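Local atomic coordinates of xyloglucan-specific endo-beta-1,4-glucanase BoGH9A (Bacteroides ovatus, PDB entry 6DHT), a protein that hydrolyses internal beta-1,4-glucosidic linkages in the backbone of xyloglucan, releasing xyloglucan oligosaccharides. Residues 482-487 with 535-540. Numbering follows the deposited sequence.
Sequences FCYVTG and ESYVDT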
loop_
_atom_site.group_PDB
_atom_site.type_symbol
_atom_site.label_atom_id
_atom_site.label_comp_id
_atom_site.label_asym_id
_atom_site.label_seq_id
_atom_site.Cartn_x
_atom_site.Cartn_y
_atom_site.Cartn_z
ATOM N N PHE A 482 -1.447 17.747 8.176
ATOM C CA PHE A 482 -0.426 16.697 8.294
ATOM C C PHE A 482 -0.010 16.158 6.936
ATOM O O PHE A 482 -0.842 15.966 6.061
ATOM C CB PHE A 482 -0.941 15.516 9.091
ATOM C CG PHE A 482 -0.855 15.700 10.579
ATOM C CD1 PHE A 482 -1.847 16.378 11.271
ATOM C CD2 PHE A 482 0.216 15.191 11.282
ATOM C CE1 PHE A 482 -1.763 16.534 12.660
ATOM C CE2 PHE A 482 0.315 15.340 12.649
ATOM C CZ PHE A 482 -0.681 16.024 13.355
ATOM N N CYS A 483 1.291 15.957 6.790
ATOM C CA CYS A 483 1.813 14.994 5.838
ATOM C C CYS A 483 1.715 13.677 6.570
ATOM O O CYS A 483 2.375 13.497 7.591
ATOM C CB CYS A 483 3.253 15.314 5.524
ATOM S SG CYS A 483 4.110 14.014 4.623
ATOM N N TYR A 484 0.867 12.781 6.082
ATOM C CA TYR A 484 0.471 11.590 6.831
ATOM C C TYR A 484 1.438 10.402 6.729
ATOM O O TYR A 484 1.057 9.271 6.955
ATOM C CB TYR A 484 -0.936 11.143 6.408
ATOM C CG TYR A 484 -2.094 12.042 6.819
ATOM C CD1 TYR A 484 -2.553 12.037 8.129
ATOM C CD2 TYR A 484 -2.769 12.798 5.892
ATOM C CE1 TYR A 484 -3.643 12.784 8.490
ATOM C CE2 TYR A 484 -3.872 13.572 6.239
ATOM C CZ TYR A 484 -4.293 13.559 7.551
ATOM O OH TYR A 484 -5.401 14.316 7.920
ATOM N N VAL A 485 2.697 10.683 6.432
ATOM C CA VAL A 485 3.718 9.654 6.307
ATOM C C VAL A 485 4.814 9.961 7.321
ATOM O O VAL A 485 5.383 11.060 7.316
ATOM C CB VAL A 485 4.344 9.648 4.907
ATOM C CG1 VAL A 485 5.368 8.526 4.814
ATOM C CG2 VAL A 485 3.280 9.426 3.837
ATOM N N THR A 486 5.133 9.003 8.170
ATOM C CA THR A 486 6.138 9.227 9.209
ATOM C C THR A 486 7.491 9.589 8.620
ATOM O O THR A 486 7.914 9.039 7.598
ATOM C CB THR A 486 6.306 8.010 10.149
ATOM O OG1 THR A 486 6.724 6.871 9.404
ATOM C CG2 THR A 486 5.010 7.654 10.850
ATOM N N GLY A 487 8.176 10.534 9.252
ATOM C CA GLY A 487 9.534 10.861 8.866
ATOM C C GLY A 487 9.688 11.783 7.676
ATOM O O GLY A 487 10.816 12.106 7.306
ATOM N N GLU A 535 -11.175 15.778 9.732
ATOM C CA GLU A 535 -10.345 16.253 10.822
ATOM C C GLU A 535 -10.351 15.275 12.005
ATOM O O GLU A 535 -9.758 15.546 13.058
ATOM C CB GLU A 535 -10.848 17.636 11.260
ATOM C CG GLU A 535 -10.739 18.709 10.177
ATOM C CD GLU A 535 -11.233 20.075 10.643
ATOM O OE1 GLU A 535 -11.505 20.236 11.851
ATOM O OE2 GLU A 535 -11.351 20.981 9.798
ATOM N N SER A 536 -11.012 14.132 11.829
ATOM C CA SER A 536 -11.092 13.107 12.864
ATOM C C SER A 536 -9.832 12.252 12.921
ATOM O O SER A 536 -9.889 11.035 12.750
ATOM C CB SER A 536 -12.299 12.200 12.653
ATOM O OG SER A 536 -13.491 12.961 12.736
ATOM N N TYR A 537 -8.724 12.908 13.230
ATOM C CA TYR A 537 -7.403 12.296 13.246
ATOM C C TYR A 537 -6.689 12.778 14.514
ATOM O O TYR A 537 -6.717 13.967 14.816
ATOM C CB TYR A 537 -6.604 12.696 11.961
ATOM C CG TYR A 537 -5.146 12.341 12.086
ATOM C CD1 TYR A 537 -4.735 11.022 11.958
ATOM C CD2 TYR A 537 -4.191 13.299 12.387
ATOM C CE1 TYR A 537 -3.433 10.669 12.138
ATOM C CE2 TYR A 537 -2.872 12.945 12.601
ATOM C CZ TYR A 537 -2.502 11.623 12.438
ATOM O OH TYR A 537 -1.205 11.237 12.674
ATOM N N VAL A 538 -6.081 11.846 15.228
ATOM C CA VAL A 538 -5.221 12.166 16.360
ATOM C C VAL A 538 -3.883 11.438 16.256
ATOM O O VAL A 538 -3.833 10.237 16.054
ATOM C CB VAL A 538 -5.895 11.807 17.745
ATOM C CG1 VAL A 538 -7.008 12.779 18.034
ATOM C CG2 VAL A 538 -6.390 10.374 17.779
ATOM N N ASP A 539 -2.811 12.204 16.457
ATOM C CA ASP A 539 -1.467 11.656 16.444
ATOM C C ASP A 539 -1.071 11.213 17.860
ATOM O O ASP A 539 -0.275 11.870 18.547
ATOM C CB ASP A 539 -0.509 12.688 15.873
ATOM C CG ASP A 539 0.916 12.174 15.762
ATOM O OD1 ASP A 539 1.106 10.941 15.674
ATOM O OD2 ASP A 539 1.822 13.056 15.763
ATOM N N THR A 540 -1.657 10.098 18.274
ATOM C CA THR A 540 -1.320 9.481 19.544
ATOM C C THR A 540 -1.199 7.981 19.345
ATOM O O THR A 540 -1.873 7.401 18.481
ATOM C CB THR A 540 -2.377 9.827 20.641
ATOM O OG1 THR A 540 -3.661 9.322 20.246
ATOM C CG2 THR A 540 -2.471 11.319 20.889
#
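Tyr537 sets its ring against both Phe482 and Tyr484, and the three form an aromatic cluster joined by two T-shaped (edge-to-face) pairs. From CB, which points toward 482-487, the side chain can be followed outward. The anti torsion about the first bond (chi1 167°) places CG beside the carbonyl carbon and directs the ring across to Phe482 and Tyr484. CG lies 3.9 Å from Tyr484 CE1, which stands over the centre of one face of the Tyr537 ring; these two planes are nearly perpendicular, at 89°. Farther along one side, CD2 is 4.0 Å from Phe482 CD1. Next comes CE2, on the ring edge, which sits over the middle of one face of Phe482, 3.8 Å from CE1 of that residue. Tyr537 thus receives an edge on its face and presents its own edge to another ring, and the slightly positive ring hydrogens meet pi clouds in both pairs. At the tip, OH forms a hydrogen bond with Asn547 OD1, so a tyrosine suits this place: its ring packs among aromatics while its hydroxyl finds a polar partner.

Phe482 suits its place because its ring is apolar and needs no polar partner in this packing. Tyr484 turns the edge at CE1 to Tyr537, while Phe482 CB lies over one of its faces, and its hydroxyl is hydrogen-bonded to Thr480 OG1. Asp539, a predicted active-site residue, borders Phe482. Its carboxylate is held by the backbone N of Lys494 and of His495, farther along the loop of 482-487, and by Asn547 ND2, so Asn547 links Tyr537 to Asp539, consistent with a fixed carboxylate orientation. Within the glycoside hydrolase family 9 region, the cluster joins the loop between helices 461-474 and 499-503 to the one leading from helix 499-503 into helix 544-547.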